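Long-range contacts in 5-Carboxyvanillate Decarboxylase (Novosphingobium aromaticivorans, PDB 4QRN), which probably catalyses the metal-dependent removal of a carboxyl group from 5-carboxyvanillate, as a manganese-binding member of the amidohydrolase superfamily: residues A[23-28]-A[345-350]; A[175-180]-A[205-210]; A[300-305]-A[323-328]. One frame throughout, in Å; residues are numbered along the deposited sequence. Where two conformers were deposited one is given.

Overall arrangement
The three contacts sample the amidohydrolase barrel at different depths. Contact 2 is the core one: two adjacent parallel strands, mostly buried, joined by main-chain bonds and carrying a histidine ligand of the manganese. Contact 3 lies further out, its centre about 18 Å from that of contact 2, where the ends of two helices outside the barrel meet through apolar side chains and a water, without a direct hydrogen bond. Contact 1 is the most peripheral and only partly buried; there an arginine of helix 343-350 holds the N-terminal loop by a backbone carbonyl. Contacts 2 and 3 tie together elements close in sequence, whereas contact 1 spans most of the chain.

Contact 1. Residues A[23-28]-A[345-350]; sequences MTQDLK and EVRAMD
Arg-347 reaches out from helix 343-350 and takes hold of the backbone carbonyl of Gln-25 side-on, with NE and NH2 both directed at the one oxygen. The bond from Arg-347 NH2 to Gln-25 O is short and nearly straight (2.7 Å, 163°) and arrives on a lone pair; that from Arg-347 NE to Gln-25 O, at 3.2 Å, is more bent and comes from above the carbonyl plane. Both faces of the guanidinium are occupied. Gln-25 folds back at its second torsion (chi2 -59°), which puts OE1 over the centre of one face, 3.3 Å from Arg-347 CZ. Over the opposite face, toward the rim, lies Leu-27 CD1, 4.0 Å from Arg-347 NH2. The other methyl of the leucine, CD2, packs on Val-346 CG1 at 3.8 Å. A water bridges Thr-24 O and Asp-26 O and accepts a weak bond from Arg-347 NE. Outside the two segments, Asp-344 forms a salt bridge with Arg-347 NH1. The guanidinium charge is thus probably balanced mainly by Asp-344, while the main-chain oxygen takes its N-H groups, so the N-terminal loop is held mainly through its backbone and by a single buried leucine.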
loop_
_atom_site.group_PDB
_atom_site.type_symbol
_atom_site.label_atom_id
_atom_site.label_comp_id
_atom_site.label_asym_id
_atom_site.label_seq_id
_atom_site.Cartn_x
_atom_site.Cartn_y
_atom_site.Cartn_z
ATOM N N MET A 23 28.508 21.720 11.682
ATOM C CA MET A 23 27.081 21.599 11.417
ATOM C C MET A 23 26.337 22.643 12.239
ATOM O O MET A 23 26.804 23.061 13.319
ATOM C CB MET A 23 26.586 20.179 11.757
ATOM C CG MET A 23 26.944 19.681 13.175
ATOM S SD MET A 23 26.722 17.898 13.431
ATOM C CE MET A 23 24.937 17.883 13.492
ATOM N N THR A 24 25.176 23.041 11.740
ATOM C CA THR A 24 24.382 24.036 12.431
ATOM C C THR A 24 22.950 23.578 12.620
ATOM O O THR A 24 22.433 22.730 11.856
ATOM C CB THR A 24 24.440 25.397 11.689
ATOM O OG1 THR A 24 23.761 26.386 12.470
ATOM C CG2 THR A 24 23.826 25.301 10.283
ATOM N N GLN A 25 22.321 24.127 13.657
ATOM C CA GLN A 25 20.901 23.944 13.876
ATOM C C GLN A 25 20.119 24.986 13.090
ATOM O O GLN A 25 18.907 24.856 12.946
ATOM C CB GLN A 25 20.566 24.054 15.369
ATOM C CG GLN A 25 21.166 22.918 16.192
ATOM C CD GLN A 25 20.694 21.564 15.719
ATOM O OE1 GLN A 25 19.518 21.225 15.842
ATOM N NE2 GLN A 25 21.608 20.779 15.167
ATOM N N ASP A 26 20.791 26.028 12.604
ATOM C CA ASP A 26 20.093 27.075 11.861
ATOM C C ASP A 26 19.376 26.503 10.638
ATOM O O ASP A 26 19.931 25.712 9.871
ATOM C CB ASP A 26 21.067 28.142 11.372
ATOM C CG ASP A 26 21.763 28.895 12.497
ATOM O OD1 ASP A 26 21.341 28.797 13.675
ATOM O OD2 ASP A 26 22.750 29.603 12.180
ATOM N N LEU A 27 18.141 26.914 10.447
ATOM C CA LEU A 27 17.422 26.615 9.218
ATOM C C LEU A 27 16.929 27.963 8.752
ATOM O O LEU A 27 16.032 28.545 9.375
ATOM C CB LEU A 27 16.254 25.693 9.517
ATOM C CG LEU A 27 16.622 24.232 9.760
ATOM C CD1 LEU A 27 15.415 23.492 10.274
ATOM C CD2 LEU A 27 17.110 23.586 8.468
ATOM N N LYS A 28 17.533 28.468 7.677
ATOM C CA LYS A 28 17.333 29.860 7.307
ATOM C C LYS A 28 16.510 29.960 6.049
ATOM O O LYS A 28 16.734 29.217 5.088
ATOM C CB LYS A 28 18.683 30.536 7.050
ATOM C CG LYS A 28 19.683 30.415 8.185
ATOM C CD LYS A 28 20.986 31.097 7.807
ATOM C CE LYS A 28 22.035 30.936 8.878
ATOM N NZ LYS A 28 23.306 31.605 8.481
ATOM N N GLU A 345 13.681 16.897 10.291
ATOM C CA GLU A 345 13.442 16.348 8.948
ATOM C C GLU A 345 14.017 17.281 7.892
ATOM O O GLU A 345 14.607 16.807 6.927
ATOM C CB GLU A 345 11.952 16.091 8.725
ATOM C CG GLU A 345 11.468 14.894 9.505
ATOM C CD GLU A 345 10.014 14.519 9.261
ATOM O OE1 GLU A 345 9.260 15.298 8.630
ATOM O OE2 GLU A 345 9.653 13.408 9.725
ATOM N N VAL A 346 13.823 18.585 8.057
ATOM C CA VAL A 346 14.383 19.522 7.101
ATOM C C VAL A 346 15.906 19.376 7.085
ATOM O O VAL A 346 16.523 19.361 6.026
ATOM C CB VAL A 346 13.974 20.981 7.403
ATOM C CG1 VAL A 346 14.476 21.890 6.290
ATOM C CG2 VAL A 346 12.448 21.099 7.538
ATOM N N ARG A 347 16.527 19.256 8.268
ATOM C CA ARG A 347 17.967 19.094 8.334
ATOM C C ARG A 347 18.419 17.842 7.600
ATOM O O ARG A 347 19.448 17.850 6.901
ATOM C CB ARG A 347 18.443 19.071 9.789
ATOM C CG ARG A 347 18.147 20.352 10.507
ATOM C CD ARG A 347 18.753 20.401 11.932
ATOM N NE ARG A 347 18.374 21.674 12.564
ATOM C CZ ARG A 347 17.393 21.830 13.455
ATOM N NH1 ARG A 347 16.710 20.799 13.938
ATOM N NH2 ARG A 347 17.105 23.042 13.888
ATOM N N ALA A 348 17.704 16.747 7.786
ATOM C CA ALA A 348 18.080 15.510 7.112
ATOM C C ALA A 348 17.977 15.679 5.599
ATOM O O ALA A 348 18.842 15.213 4.850
ATOM C CB ALA A 348 17.212 14.357 7.582
ATOM N N MET A 349 16.918 16.326 5.139
ATOM C CA MET A 349 16.732 16.529 3.705
ATOM C C MET A 349 17.836 17.419 3.132
ATOM O O MET A 349 18.363 17.142 2.050
ATOM C CB MET A 349 15.330 17.094 3.417
ATOM C CG MET A 349 14.179 16.170 3.840
ATOM S SD MET A 349 14.170 14.583 2.972
ATOM C CE MET A 349 15.191 13.549 4.014
ATOM N N ASP A 350 18.193 18.474 3.858
ATOM C CA ASP A 350 19.257 19.366 3.403
ATOM C C ASP A 350 20.568 18.613 3.213
ATOM O O ASP A 350 21.394 19.026 2.391
ATOM C CB ASP A 350 19.518 20.444 4.456
ATOM C CG ASP A 350 18.518 21.586 4.484
ATOM O OD1 ASP A 350 17.752 21.831 3.520
ATOM O OD2 ASP A 350 18.564 22.292 5.509
HETATM O O HOH W 1 20.092 22.990 10.349
#

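Contact 2. Residues A[175-180]-A[205-210]; sequences KGIQIN and QPLYIH. With MN (manganese (II) ion), chain E; 1DF (4-hydroxy-3-methoxy-5-nitrobenzoic acid), chain F.
Strands 177-179 and 207-209 run parallel, 4.8 Å apart at closest approach and turned 27° to each other, joined by hydrogen bonds from Tyr-208 N to Ile-177 O, Ile-179 N to Tyr-208 O and His-210 N to Ile-179 O, and by a weak one from Ile-177 N to Pro-206 O. On one face of the sheet, Leu-207 CD1 touches two isoleucines, 3.8 Å from Ile-177 CG1 and 3.7 Å from Ile-179 CG1. Gln-178 and Tyr-208 lie on the other face. The extended chain of Gln-178, its CG anti to the backbone N (chi1 175°), crosses His-210 obliquely, and its amide carbon CD rests 3.3 Å from His-210 CB, the amide and imidazole planes only 22° apart. Gln-178 NE2 donates to Asn-180 OD1 (2.9 Å), which is likely to limit rotation of the amide. With an alanine at Gln-178, Asn-180 OD1 would probably lose this donor and a gap would open beside the imidazole. His-210 NE2 binds the manganese at 2.2 Å; Glu-41, Asp-336, a water, and O3 and O11 of the nitrobenzoate inhibitor complete six ligands. Tyr-208 OH is hydrogen-bonded to Glu-41 OE1, a second-shell link to another metal ligand. The pair forms a beta-alpha-beta unit with helix 194-203, whose Ile-196, Phe-197 and Leu-200 cover the isoleucine-leucine face; strand 259-261 continues the sheet beyond 207-209, and helix 233-248 packs on Ile-209.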
loop_
_atom_site.group_PDB
_atom_site.type_symbol
_atom_site.label_atom_id
_atom_site.label_comp_id
_atom_site.label_asym_id
_atom_site.label_seq_id
_atom_site.Cartn_x
_atom_site.Cartn_y
_atom_site.Cartn_z
ATOM N N LYS A 175 -2.977 27.949 -7.976
ATOM C CA LYS A 175 -2.118 27.217 -8.915
ATOM C C LYS A 175 -2.666 25.848 -9.279
ATOM O O LYS A 175 -2.094 25.147 -10.109
ATOM C CB LYS A 175 -0.706 27.117 -8.332
ATOM C CG LYS A 175 -0.058 28.479 -8.150
ATOM C CD LYS A 175 0.093 29.256 -9.447
ATOM C CE LYS A 175 0.867 30.538 -9.218
ATOM N NZ LYS A 175 1.120 31.212 -10.513
ATOM N N GLY A 176 -3.809 25.474 -8.713
ATOM C CA GLY A 176 -4.435 24.186 -8.977
ATOM C C GLY A 176 -5.437 23.949 -7.880
ATOM O O GLY A 176 -5.826 24.896 -7.184
ATOM N N ILE A 177 -5.861 22.693 -7.735
ATOM C CA ILE A 177 -6.813 22.327 -6.696
ATOM C C ILE A 177 -6.327 21.046 -6.018
ATOM O O ILE A 177 -5.616 20.219 -6.605
ATOM C CB ILE A 177 -8.296 22.141 -7.168
ATOM C CG1 ILE A 177 -8.404 20.999 -8.196
ATOM C CG2 ILE A 177 -8.858 23.474 -7.685
ATOM C CD1 ILE A 177 -9.808 20.536 -8.432
ATOM N N GLN A 178 -6.749 20.918 -4.758
ATOM C CA GLN A 178 -6.583 19.674 -4.017
ATOM C C GLN A 178 -7.945 19.047 -3.809
ATOM O O GLN A 178 -8.863 19.704 -3.318
ATOM C CB GLN A 178 -5.929 19.955 -2.655
ATOM C CG GLN A 178 -5.844 18.691 -1.784
ATOM C CD GLN A 178 -5.069 18.940 -0.519
ATOM O OE1 GLN A 178 -3.857 19.162 -0.562
ATOM N NE2 GLN A 178 -5.762 18.912 0.624
ATOM N N ILE A 179 -8.077 17.768 -4.178
ATOM C CA ILE A 179 -9.265 16.989 -3.859
ATOM C C ILE A 179 -8.819 15.930 -2.860
ATOM O O ILE A 179 -7.804 15.247 -3.056
ATOM C CB ILE A 179 -9.911 16.369 -5.117
ATOM C CG1 ILE A 179 -10.476 17.494 -6.000
ATOM C CG2 ILE A 179 -11.013 15.351 -4.721
ATOM C CD1 ILE A 179 -11.148 17.012 -7.289
ATOM N N ASN A 180 -9.572 15.816 -1.771
ATOM C CA ASN A 180 -9.259 14.938 -0.651
ATOM C C ASN A 180 -9.838 13.569 -0.904
ATOM O O ASN A 180 -10.752 13.101 -0.220
ATOM C CB ASN A 180 -9.785 15.601 0.613
ATOM C CG ASN A 180 -9.243 16.972 0.745
ATOM O OD1 ASN A 180 -8.031 17.122 0.917
ATOM N ND2 ASN A 180 -10.103 17.996 0.600
ATOM N N GLN A 205 -3.954 23.256 -15.103
ATOM C CA GLN A 205 -3.412 23.199 -13.759
ATOM C C GLN A 205 -3.435 21.772 -13.242
ATOM O O GLN A 205 -4.271 20.968 -13.671
ATOM C CB GLN A 205 -4.203 24.091 -12.816
ATOM C CG GLN A 205 -3.969 25.549 -13.112
ATOM C CD GLN A 205 -4.615 26.462 -12.101
ATOM O OE1 GLN A 205 -5.590 26.085 -11.457
ATOM N NE2 GLN A 205 -4.076 27.682 -11.950
ATOM N N PRO A 206 -2.545 21.476 -12.290
ATOM C CA PRO A 206 -2.516 20.135 -11.705
ATOM C C PRO A 206 -3.599 19.934 -10.672
ATOM O O PRO A 206 -4.060 20.874 -10.002
ATOM C CB PRO A 206 -1.146 20.093 -11.023
ATOM C CG PRO A 206 -0.900 21.544 -10.652
ATOM C CD PRO A 206 -1.447 22.328 -11.791
ATOM N N LEU A 207 -3.964 18.665 -10.532
ATOM C CA LEU A 207 -4.810 18.175 -9.466
ATOM C C LEU A 207 -3.941 17.484 -8.440
ATOM O O LEU A 207 -3.216 16.545 -8.800
ATOM C CB LEU A 207 -5.786 17.150 -10.040
ATOM C CG LEU A 207 -6.584 16.360 -9.008
ATOM C CD1 LEU A 207 -7.459 17.278 -8.116
ATOM C CD2 LEU A 207 -7.438 15.319 -9.700
ATOM N N TYR A 208 -4.008 17.893 -7.174
ATOM C CA TYR A 208 -3.355 17.152 -6.089
ATOM C C TYR A 208 -4.429 16.264 -5.446
ATOM O O TYR A 208 -5.423 16.783 -4.917
ATOM C CB TYR A 208 -2.768 18.151 -5.083
ATOM C CG TYR A 208 -1.641 17.594 -4.216
ATOM C CD1 TYR A 208 -1.850 16.565 -3.300
ATOM C CD2 TYR A 208 -0.353 18.098 -4.324
ATOM C CE1 TYR A 208 -0.803 16.065 -2.516
ATOM C CE2 TYR A 208 0.683 17.629 -3.530
ATOM C CZ TYR A 208 0.452 16.618 -2.625
ATOM O OH TYR A 208 1.498 16.158 -1.858
ATOM N N ILE A 209 -4.264 14.941 -5.530
ATOM C CA ILE A 209 -5.185 14.043 -4.827
ATOM C C ILE A 209 -4.546 13.756 -3.482
ATOM O O ILE A 209 -3.563 13.017 -3.383
ATOM C CB ILE A 209 -5.504 12.758 -5.586
ATOM C CG1 ILE A 209 -6.112 13.087 -6.942
ATOM C CG2 ILE A 209 -6.504 11.929 -4.751
ATOM C CD1 ILE A 209 -6.465 11.872 -7.792
ATOM N N HIS A 210 -5.077 14.413 -2.457
ATOM C CA HIS A 210 -4.609 14.276 -1.091
ATOM C C HIS A 210 -5.403 13.163 -0.403
ATOM O O HIS A 210 -6.560 12.921 -0.758
ATOM C CB HIS A 210 -4.872 15.603 -0.375
ATOM C CG HIS A 210 -4.301 15.664 1.006
ATOM N ND1 HIS A 210 -4.940 15.135 2.099
ATOM C CD2 HIS A 210 -3.128 16.174 1.461
ATOM C CE1 HIS A 210 -4.169 15.303 3.168
ATOM N NE2 HIS A 210 -3.073 15.955 2.815
HETATM MN MN MN E . -1.307 16.222 4.148
HETATM C C1 1DF F . -2.692 13.697 8.963
HETATM C CO1 1DF F . -1.697 13.574 8.035
HETATM C CO2 1DF F . -3.865 14.408 8.626
HETATM C CM1 1DF F . -1.889 14.279 6.800
HETATM C CM2 1DF F . -3.936 15.181 7.484
HETATM O OM 1DF F . -5.027 15.926 7.136
HETATM C CZ 1DF F . -2.880 15.233 6.586
HETATM C CC 1DF F . -2.613 13.041 10.292
HETATM C CV 1DF F . -6.232 15.700 7.868
HETATM O O1 1DF F . -1.434 12.855 10.807
HETATM O O2 1DF F . -3.664 12.721 10.858
HETATM O O3 1DF F . -2.845 16.075 5.595
HETATM N N 1DF F . -1.076 13.746 5.653
HETATM O O11 1DF F . -1.219 14.138 4.529
HETATM O O22 1DF F . -0.342 12.746 5.884
HETATM O O HOH W 2 -1.398 18.396 3.901
#

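Contact 3. Residues A[300-305]-A[323-328]; sequences GYLKSN and QQVMGE
Met-326 curls its thioether over the last turn of helix 298-304, overlapping Leu-302 from CB to the backbone carbonyl. Its chain is bent at both outer torsions (chi2 -88°, chi3 -48°), which turns the end of the side chain to the neighbouring helix: SD lies 4.2 Å from Leu-302 CB, and the terminal methyl CE comes 3.4 Å from Leu-302 O. Leu-302 in turn extends CD1 toward Val-325, where Val-325 CG1 is a looser neighbour at 4.4 Å. Beside this apolar patch the backbones come close together, Lys-303 CA and Met-326 CA being 5.2 Å apart. Lys-303 runs extended along the edge of the contact, its CE 3.4 Å from Val-325 O. It is the aliphatic part of this chain that approaches helix 316-326, CG lying near both Val-325 O and Met-326 O. The ammonium group makes a long, weak ion pair with Glu-299. No direct hydrogen bond crosses the interface. Instead a water donates to Met-326 O at 2.8 Å and, weakly, to Lys-303 O, linking carbonyls near the C-terminal ends of the two helices, the second of which ends just after Met-326. Leu-272 of helix 268-284 touches both Leu-302 and Val-325, making a three-helix apolar cluster, and Trp-315 of the second subunit packs on Val-325. Helix 298-304 leads into strand 306-309 and helix 316-326 follows it, so the contact joins successive helices on the outside of the parallel strands, an arrangement characteristic of the beta/alpha barrel of the amidohydrolase superfamily, here away from the metal site.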
loop_
_atom_site.group_PDB
_atom_site.type_symbol
_atom_site.label_atom_id
_atom_site.label_comp_id
_atom_site.label_asym_id
_atom_site.label_seq_id
_atom_site.Cartn_x
_atom_site.Cartn_y
_atom_site.Cartn_z
ATOM N N GLY A 300 4.701 4.262 -17.901
ATOM C CA GLY A 300 4.634 5.394 -18.800
ATOM C C GLY A 300 3.834 6.554 -18.239
ATOM O O GLY A 300 4.264 7.710 -18.354
ATOM N N TYR A 301 2.686 6.272 -17.641
ATOM C CA TYR A 301 1.894 7.353 -17.061
ATOM C C TYR A 301 2.605 7.976 -15.871
ATOM O O TYR A 301 2.479 9.178 -15.663
ATOM C CB TYR A 301 0.488 6.882 -16.640
ATOM C CG TYR A 301 -0.343 6.438 -17.821
ATOM C CD1 TYR A 301 -0.682 7.335 -18.838
ATOM C CD2 TYR A 301 -0.755 5.120 -17.945
ATOM C CE1 TYR A 301 -1.425 6.924 -19.932
ATOM C CE2 TYR A 301 -1.480 4.697 -19.031
ATOM C CZ TYR A 301 -1.810 5.596 -20.023
ATOM O OH TYR A 301 -2.507 5.120 -21.108
ATOM N N LEU A 302 3.317 7.185 -15.073
ATOM C CA LEU A 302 4.059 7.802 -13.967
ATOM C C LEU A 302 5.083 8.787 -14.485
ATOM O O LEU A 302 5.304 9.828 -13.873
ATOM C CB LEU A 302 4.754 6.773 -13.091
ATOM C CG LEU A 302 3.850 5.864 -12.278
ATOM C CD1 LEU A 302 4.742 5.021 -11.394
ATOM C CD2 LEU A 302 2.845 6.637 -11.448
ATOM N N LYS A 303 5.696 8.488 -15.615
ATOM C CA LYS A 303 6.751 9.339 -16.134
ATOM C C LYS A 303 6.231 10.556 -16.899
ATOM O O LYS A 303 6.981 11.503 -17.080
ATOM C CB LYS A 303 7.693 8.520 -17.006
ATOM C CG LYS A 303 8.521 7.518 -16.203
ATOM C CD LYS A 303 9.443 6.733 -17.110
ATOM C CE LYS A 303 10.437 5.896 -16.331
ATOM N NZ LYS A 303 11.389 5.217 -17.251
ATOM N N SER A 304 4.974 10.550 -17.338
ATOM C CA SER A 304 4.442 11.671 -18.127
ATOM C C SER A 304 3.308 12.449 -17.475
ATOM O O SER A 304 3.092 13.602 -17.864
ATOM C CB SER A 304 3.973 11.192 -19.483
ATOM O OG SER A 304 2.971 10.221 -19.365
ATOM N N ASN A 305 2.587 11.848 -16.535
ATOM C CA ASN A 305 1.359 12.462 -16.017
ATOM C C ASN A 305 1.221 12.478 -14.510
ATOM O O ASN A 305 0.304 13.128 -14.021
ATOM C CB ASN A 305 0.119 11.773 -16.593
ATOM C CG ASN A 305 0.003 11.946 -18.081
ATOM O OD1 ASN A 305 0.468 11.105 -18.868
ATOM N ND2 ASN A 305 -0.611 13.040 -18.491
ATOM N N GLN A 323 12.811 8.891 -7.153
ATOM C CA GLN A 323 13.469 9.700 -8.177
ATOM C C GLN A 323 13.934 8.825 -9.337
ATOM O O GLN A 323 13.861 9.221 -10.499
ATOM C CB GLN A 323 14.682 10.450 -7.608
ATOM C CG GLN A 323 14.286 11.616 -6.717
ATOM C CD GLN A 323 15.498 12.209 -5.999
ATOM O OE1 GLN A 323 16.402 11.478 -5.598
ATOM N NE2 GLN A 323 15.523 13.539 -5.842
ATOM N N GLN A 324 14.438 7.632 -9.038
ATOM C CA GLN A 324 14.860 6.731 -10.095
ATOM C C GLN A 324 13.664 6.253 -10.932
ATOM O O GLN A 324 13.758 6.194 -12.165
ATOM C CB GLN A 324 15.627 5.560 -9.495
ATOM C CG GLN A 324 16.244 4.635 -10.554
ATOM C CD GLN A 324 16.719 3.303 -10.000
ATOM O OE1 GLN A 324 17.244 3.225 -8.890
ATOM N NE2 GLN A 324 16.537 2.241 -10.783
ATOM N N VAL A 325 12.554 5.902 -10.290
ATOM C CA VAL A 325 11.398 5.366 -11.017
ATOM C C VAL A 325 10.693 6.443 -11.843
ATOM O O VAL A 325 10.327 6.225 -12.995
ATOM C CB VAL A 325 10.379 4.758 -10.011
ATOM C CG1 VAL A 325 9.057 4.415 -10.705
ATOM C CG2 VAL A 325 10.974 3.520 -9.353
ATOM N N MET A 326 10.489 7.606 -11.232
ATOM C CA MET A 326 9.673 8.668 -11.835
ATOM C C MET A 326 10.511 9.612 -12.690
ATOM O O MET A 326 9.961 10.289 -13.560
ATOM C CB MET A 326 9.051 9.571 -10.754
ATOM C CG MET A 326 8.326 8.970 -9.598
ATOM S SD MET A 326 6.627 8.665 -9.875
ATOM C CE MET A 326 5.980 10.176 -10.587
ATOM N N GLY A 327 11.802 9.725 -12.372
ATOM C CA GLY A 327 12.644 10.808 -12.857
ATOM C C GLY A 327 12.819 11.873 -11.781
ATOM O O GLY A 327 11.860 12.267 -11.098
ATOM N N GLU A 328 14.040 12.388 -11.658
ATOM C CA GLU A 328 14.306 13.379 -10.619
ATOM C C GLU A 328 13.571 14.700 -10.827
ATOM O O GLU A 328 13.455 15.468 -9.877
ATOM C CB GLU A 328 15.791 13.626 -10.464
ATOM C CG GLU A 328 16.396 14.320 -11.638
ATOM C CD GLU A 328 17.839 14.716 -11.407
ATOM O OE1 GLU A 328 18.472 14.176 -10.475
ATOM O OE2 GLU A 328 18.354 15.575 -12.149
HETATM O O HOH W 3 10.145 10.899 -16.242
#